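Local atomic coordinates of N-acetylmuramoyl-L-alanine amidase (Mycobacteroides abscessus, PDB entry 7AGL), a protein that probably hydrolyses the amide bond between N-acetylmuramic acid and L-alanine in peptidoglycan, using a bound zinc ion. Residues Tyr49-His52 / Thr53-Asn57; Phe137-Thr140 / Met141-Ser144. All coordinates share one frame; numbering follows the deposited sequence.

Contact 1 (Tyr49-His52 / Thr53-Asn57); sequences YPEH and TFTWN. With ZN (zinc ion), chain B.
The ring of Y49 is laid across the first turn of helix 51-68, where its CE2 packs 3.6 Å from CB of F54 and its CE1 touches CG2 of T53. With CG anti to the backbone N (chi1 -173°), the ring is set against the turn, and its side chain crosses that of F54 at about a right angle. R200 of helix 197-215 touches both Y49 and F54. One helical turn apart, CG of E51 and CG2 of T55 lie 3.9 Å from each other, their side chains set obliquely.

Backbone bonds start the helix. P50, at the N-cap position, offers its O to N of F54 at 3.0 Å in a nearly straight bond (168° at the hydrogen) and to N of T53 in a weak, bent one. N of T55 then binds O of E51, and N of W56 binds O of H52 at 3.1 Å, this last donor standing above the carbonyl plane; R77 is a second donor to the H52 oxygen.

The polar side chains look beyond the turn. D80 takes hydrogen bonds from both H52 and T53, one through each carboxylate oxygen, which ties two successive residues to one acid. OG1 of T55 bonds to O of G15. From the extended chain of E51, OE1 reaches the zinc ion at 2.1 Å, while OE2 is held by the backbone N of T43, fixing the carboxylate's rotation. H16, H106 and two waters complete the coordination: a helix N-terminus delivering the glutamate of the His-Glu-His zinc site of this amidase family.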
ATOM      1  N   TYR A  49      15.616  -9.612   2.374  1.00 21.91           N
ATOM      2  CA  TYR A  49      15.032  -8.390   2.898  1.00 19.75           C
ATOM      3  C   TYR A  49      13.518  -8.536   2.825  1.00 20.09           C
ATOM      4  O   TYR A  49      12.946  -8.579   1.725  1.00 20.60           O
ATOM      5  CB  TYR A  49      15.514  -7.174   2.101  1.00 19.61           C
ATOM      6  CG  TYR A  49      15.090  -5.844   2.682  1.00 23.72           C
ATOM      7  CD1 TYR A  49      15.401  -5.497   3.982  1.00 27.46           C
ATOM      8  CD2 TYR A  49      14.408  -4.920   1.907  1.00 22.58           C
ATOM      9  CE1 TYR A  49      15.025  -4.254   4.507  1.00 29.70           C
ATOM     10  CE2 TYR A  49      14.022  -3.696   2.422  1.00 25.35           C
ATOM     11  CZ  TYR A  49      14.329  -3.372   3.715  1.00 28.71           C
ATOM     12  OH  TYR A  49      13.950  -2.141   4.206  1.00 35.27           O
ATOM     13  N   PRO A  50      12.840  -8.641   3.965  1.00 18.94           N
ATOM     14  CA  PRO A  50      11.430  -9.029   3.945  1.00 18.64           C
ATOM     15  C   PRO A  50      10.543  -7.903   3.462  1.00 21.62           C
ATOM     16  O   PRO A  50      10.802  -6.721   3.706  1.00 18.57           O
ATOM     17  CB  PRO A  50      11.129  -9.356   5.418  1.00 18.65           C
ATOM     18  CG  PRO A  50      12.475  -9.567   6.052  1.00 21.28           C
ATOM     19  CD  PRO A  50      13.372  -8.602   5.342  1.00 19.46           C
ATOM     20  N   GLU A  51       9.466  -8.293   2.779  1.00 19.26           N
ATOM     21  CA  GLU A  51       8.457  -7.311   2.412  1.00 18.44           C
ATOM     22  C   GLU A  51       8.011  -6.494   3.616  1.00 20.68           C
ATOM     23  O   GLU A  51       7.881  -5.266   3.533  1.00 18.22           O
ATOM     24  CB  GLU A  51       7.248  -8.002   1.781  1.00 17.94           C
ATOM     25  CG  GLU A  51       6.223  -6.971   1.340  1.00 19.77           C
ATOM     26  CD  GLU A  51       4.975  -7.584   0.762  1.00 20.70           C
ATOM     27  OE1 GLU A  51       4.059  -6.799   0.491  1.00 21.41           O
ATOM     28  OE2 GLU A  51       4.920  -8.810   0.538  1.00 20.03           O
ATOM     29  N   HIS A  52       7.764  -7.155   4.747  1.00 18.29           N
ATOM     30  CA  HIS A  52       7.229  -6.420   5.890  1.00 17.90           C
ATOM     31  C   HIS A  52       8.196  -5.351   6.388  1.00 21.17           C
ATOM     32  O   HIS A  52       7.761  -4.308   6.889  1.00 19.14           O
ATOM     33  CB  HIS A  52       6.846  -7.376   7.030  1.00 18.11           C
ATOM     34  CG  HIS A  52       7.987  -8.152   7.627  1.00 20.98           C
ATOM     35  ND1 HIS A  52       8.784  -7.658   8.646  1.00 20.81           N
ATOM     36  CD2 HIS A  52       8.395  -9.428   7.419  1.00 20.60           C
ATOM     37  CE1 HIS A  52       9.645  -8.592   9.020  1.00 22.12           C
ATOM     38  NE2 HIS A  52       9.438  -9.673   8.288  1.00 20.49           N
ATOM     39  N   THR A  53       9.501  -5.572   6.244  1.00 18.61           N
ATOM     40  CA  THR A  53      10.465  -4.551   6.657  1.00 18.87           C
ATOM     41  C   THR A  53      10.540  -3.420   5.637  1.00 19.28           C
ATOM     42  O   THR A  53      10.615  -2.240   6.007  1.00 19.92           O
ATOM     43  CB  THR A  53      11.831  -5.196   6.840  1.00 20.01           C
ATOM     44  OG1 THR A  53      11.704  -6.252   7.807  1.00 20.34           O
ATOM     45  CG2 THR A  53      12.843  -4.177   7.345  1.00 19.99           C
ATOM     46  N   PHE A  54      10.483  -3.761   4.349  1.00 18.37           N
ATOM     47  CA  PHE A  54      10.462  -2.726   3.324  1.00 17.17           C
ATOM     48  C   PHE A  54       9.257  -1.807   3.492  1.00 17.70           C
ATOM     49  O   PHE A  54       9.382  -0.573   3.402  1.00 18.85           O
ATOM     50  CB  PHE A  54      10.443  -3.359   1.924  1.00 18.39           C
ATOM     51  CG  PHE A  54      10.049  -2.379   0.846  1.00 19.36           C
ATOM     52  CD1 PHE A  54      10.969  -1.419   0.386  1.00 20.31           C
ATOM     53  CD2 PHE A  54       8.754  -2.391   0.302  1.00 16.89           C
ATOM     54  CE1 PHE A  54      10.611  -0.505  -0.575  1.00 23.84           C
ATOM     55  CE2 PHE A  54       8.394  -1.467  -0.660  1.00 19.80           C
ATOM     56  CZ  PHE A  54       9.317  -0.535  -1.116  1.00 21.21           C
ATOM     57  N   THR A  55       8.071  -2.385   3.714  1.00 17.98           N
ATOM     58  CA  THR A  55       6.874  -1.547   3.780  1.00 17.55           C
ATOM     59  C   THR A  55       6.902  -0.698   5.048  1.00 19.65           C
ATOM     60  O   THR A  55       6.557   0.487   5.019  1.00 19.64           O
ATOM     61  CB  THR A  55       5.586  -2.398   3.715  1.00 17.95           C
ATOM     62  OG1 THR A  55       5.489  -3.244   4.876  1.00 18.70           O
ATOM     63  CG2 THR A  55       5.538  -3.272   2.445  1.00 18.40           C
ATOM     64  N   TRP A  56       7.354  -1.284   6.155  1.00 19.25           N
ATOM     65  CA  TRP A  56       7.494  -0.536   7.403  1.00 19.88           C
ATOM     66  C   TRP A  56       8.398   0.684   7.222  1.00 19.60           C
ATOM     67  O   TRP A  56       8.012   1.817   7.531  1.00 21.33           O
ATOM     68  CB  TRP A  56       8.057  -1.475   8.476  1.00 19.69           C
ATOM     69  CG  TRP A  56       8.421  -0.817   9.773  1.00 18.78           C
ATOM     70  CD1 TRP A  56       9.679  -0.660  10.299  1.00 20.18           C
ATOM     71  CD2 TRP A  56       7.512  -0.273  10.737  1.00 20.18           C
ATOM     72  NE1 TRP A  56       9.600  -0.051  11.539  1.00 20.91           N
ATOM     73  CE2 TRP A  56       8.282   0.209  11.816  1.00 21.31           C
ATOM     74  CE3 TRP A  56       6.120  -0.141  10.787  1.00 21.26           C
ATOM     75  CZ2 TRP A  56       7.700   0.812  12.934  1.00 24.17           C
ATOM     76  CZ3 TRP A  56       5.554   0.476  11.866  1.00 19.29           C
ATOM     77  CH2 TRP A  56       6.334   0.927  12.945  1.00 21.99           C
ATOM     78  N   ASN A  57       9.606   0.467   6.714  1.00 18.97           N
ATOM     79  CA  ASN A  57      10.559   1.564   6.609  1.00 19.51           C
ATOM     80  C   ASN A  57      10.105   2.596   5.589  1.00 19.16           C
ATOM     81  O   ASN A  57      10.295   3.797   5.799  1.00 22.19           O
ATOM     82  CB  ASN A  57      11.935   1.004   6.289  1.00 20.68           C
ATOM     83  CG  ASN A  57      12.627   0.493   7.551  1.00 28.52           C
ATOM     84  OD1 ASN A  57      12.802  -0.695   7.732  1.00 32.86           O
ATOM     85  ND2 ASN A  57      12.968   1.408   8.448  1.00 32.62           N
TER
HETATM   86 ZN    ZN B 301       2.103  -7.589   0.292  0.94 20.42          ZN
HETATM   87  O   HOH W   1       0.370  -8.934  -0.178  1.00 24.93           O
HETATM   88  O   HOH W   2       2.478  -7.786  -1.838  1.00 21.00           O

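Contact 2 (Phe137-Thr140 / Met141-Ser144); sequences FAKT and MRDS
F137 and M141, one helical turn apart, lie side by side and point the same way, with CE of the methionine 4.0 Å from CE1 of the phenylalanine. M141 leaves the helix with CG anti to its N, then bends at chi2 and chi3, which brings the methyl back to the ring. F137 also stacks on Y214 of helix 197-215.

Every backbone donor from M141 to S144 is satisfied by the carbonyl four residues earlier. N of M141 binds O of F137 at 2.8 Å, N of R142 binds O of A138 at 2.9 Å, and the pairs D143 with K139 and S144 with T140 repeat the pattern. The four bonds are similarly straight, 156° to 169° at the hydrogen, as in a regular alpha-helix.

Side-chain groups find partners nearby. OG1 of T140 bonds to O of R136, the residue just before the segment. NE of R142 forms a salt bridge with OD1 of D143 at 2.9 Å, meeting that oxygen from above the carboxylate plane. The bent arginine chain brings the guanidinium back toward K139, and its NH1 reaches O of G159, so the group is held at two nitrogens by two different partners. NH2 passes 4.2 Å from CB of K139, whose extended chain carries NZ 6.3 Å from that NH2.

F137, A138 and M141 meet the central strands 118-122 and 177-184 through apolar groups, while K139, R142 and D143 form a charged patch, the first two also touching L161 of edge strand 161-164. D143 probably offsets some of the mutual repulsion of K139 and R142.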
ATOM      1  N   PHE A 137      -8.153   8.745  -7.257  1.00 25.05           N
ATOM      2  CA  PHE A 137      -6.960   8.550  -6.429  1.00 25.61           C
ATOM      3  C   PHE A 137      -5.983   7.606  -7.111  1.00 25.48           C
ATOM      4  O   PHE A 137      -4.779   7.884  -7.186  1.00 24.16           O
ATOM      5  CB  PHE A 137      -7.369   8.017  -5.046  1.00 23.85           C
ATOM      6  CG  PHE A 137      -6.288   8.114  -3.985  1.00 22.85           C
ATOM      7  CD1 PHE A 137      -5.123   8.851  -4.194  1.00 22.35           C
ATOM      8  CD2 PHE A 137      -6.448   7.453  -2.771  1.00 22.61           C
ATOM      9  CE1 PHE A 137      -4.143   8.930  -3.198  1.00 26.97           C
ATOM     10  CE2 PHE A 137      -5.486   7.525  -1.787  1.00 26.03           C
ATOM     11  CZ  PHE A 137      -4.330   8.259  -1.994  1.00 24.77           C
ATOM     12  N   ALA A 138      -6.489   6.478  -7.622  1.00 25.28           N
ATOM     13  CA  ALA A 138      -5.622   5.488  -8.259  1.00 23.35           C
ATOM     14  C   ALA A 138      -4.902   6.072  -9.476  1.00 24.19           C
ATOM     15  O   ALA A 138      -3.688   5.903  -9.627  1.00 23.72           O
ATOM     16  CB  ALA A 138      -6.439   4.261  -8.663  1.00 22.92           C
ATOM     17  N   LYS A 139      -5.646   6.744 -10.369  1.00 24.66           N
ATOM     18  CA  LYS A 139      -5.033   7.328 -11.563  1.00 25.94           C
ATOM     19  C   LYS A 139      -4.039   8.418 -11.194  1.00 27.45           C
ATOM     20  O   LYS A 139      -2.965   8.526 -11.801  1.00 28.23           O
ATOM     21  CB  LYS A 139      -6.121   7.876 -12.481  1.00 27.52           C
ATOM     22  CG  LYS A 139      -7.009   6.803 -13.067  1.00 28.52           C
ATOM     23  CD  LYS A 139      -8.073   7.408 -13.969  1.00 34.77           C
ATOM     24  CE  LYS A 139      -8.978   6.328 -14.539  1.00 40.25           C
ATOM     25  NZ  LYS A 139      -9.921   6.877 -15.552  1.00 44.41           N
ATOM     26  N   THR A 140      -4.388   9.241 -10.199  1.00 27.73           N
ATOM     27  CA  THR A 140      -3.502  10.320  -9.767  1.00 27.65           C
ATOM     28  C   THR A 140      -2.206   9.770  -9.184  1.00 25.15           C
ATOM     29  O   THR A 140      -1.110  10.250  -9.513  1.00 27.35           O
ATOM     30  CB  THR A 140      -4.225  11.191  -8.744  1.00 25.00           C
ATOM     31  OG1 THR A 140      -5.301  11.888  -9.401  1.00 30.08           O
ATOM     32  CG2 THR A 140      -3.258  12.203  -8.130  1.00 30.69           C
ATOM     33  N   MET A 141      -2.323   8.749  -8.331  1.00 24.62           N
ATOM     34  CA  MET A 141      -1.151   8.075  -7.776  1.00 22.66           C
ATOM     35  C   MET A 141      -0.285   7.466  -8.874  1.00 24.40           C
ATOM     36  O   MET A 141       0.938   7.649  -8.892  1.00 25.93           O
ATOM     37  CB  MET A 141      -1.604   6.995  -6.789  1.00 22.06           C
ATOM     38  CG  MET A 141      -0.464   6.261  -6.114  1.00 22.18           C
ATOM     39  SD  MET A 141       0.644   7.312  -5.140  1.00 23.79           S
ATOM     40  CE  MET A 141      -0.347   7.769  -3.723  1.00 23.85           C
ATOM     41  N   ARG A 142      -0.905   6.740  -9.805  1.00 23.94           N
ATOM     42  CA  ARG A 142      -0.151   6.182 -10.924  1.00 25.32           C
ATOM     43  C   ARG A 142       0.585   7.281 -11.692  1.00 24.71           C
ATOM     44  O   ARG A 142       1.775   7.148 -12.009  1.00 26.51           O
ATOM     45  CB  ARG A 142      -1.099   5.406 -11.843  1.00 29.16           C
ATOM     46  CG  ARG A 142      -0.441   4.719 -13.050  1.00 28.46           C
ATOM     47  CD  ARG A 142      -0.274   5.630 -14.269  1.00 32.06           C
ATOM     48  NE  ARG A 142      -1.516   6.326 -14.613  1.00 37.83           N
ATOM     49  CZ  ARG A 142      -2.503   5.788 -15.318  1.00 36.17           C
ATOM     50  NH1 ARG A 142      -2.401   4.544 -15.762  1.00 35.00           N
ATOM     51  NH2 ARG A 142      -3.601   6.488 -15.569  1.00 35.26           N
ATOM     52  N   ASP A 143      -0.116   8.376 -12.007  1.00 26.05           N
ATOM     53  CA  ASP A 143       0.507   9.482 -12.735  1.00 27.00           C
ATOM     54  C   ASP A 143       1.692  10.069 -11.978  1.00 29.41           C
ATOM     55  O   ASP A 143       2.730  10.373 -12.576  1.00 30.89           O
ATOM     56  CB  ASP A 143      -0.521  10.579 -12.999  1.00 30.92           C
ATOM     57  CG  ASP A 143      -1.534  10.195 -14.050  1.00 36.85           C
ATOM     58  OD1 ASP A 143      -1.330   9.180 -14.743  1.00 34.02           O
ATOM     59  OD2 ASP A 143      -2.549  10.917 -14.178  1.00 39.01           O
ATOM     60  N   SER A 144       1.543  10.265 -10.667  1.00 28.00           N
ATOM     61  CA  SER A 144       2.604  10.870  -9.866  1.00 28.96           C
ATOM     62  C   SER A 144       3.807   9.941  -9.738  1.00 27.18           C
ATOM     63  O   SER A 144       4.958  10.397  -9.792  1.00 29.79           O
ATOM     64  CB  SER A 144       2.070  11.232  -8.473  1.00 29.55           C
ATOM     65  OG  SER A 144       1.132  12.302  -8.519  1.00 31.78           O
TER

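In the fold
Contact 1 closes before contact 2 opens along the chain, and the two lie on opposite sides of its centre, with centres 23 Å apart and nearest atoms about 12 Å apart. Residues 49-57 begin helix 51-68, which precedes strand 72-75 at one edge of the six-stranded mixed sheet; residues 137-144 form the middle of helix 132-147, the crossover between strands 118-122 and 161-164, the latter the other edge. The long C-terminal helix 197-215 touches both, through R200 at contact 1 and through I211, A213 and Y214 at contact 2. Contact 1 supplies a zinc ligand, whereas contact 2 covers the sheet without holding any residue of the metal site.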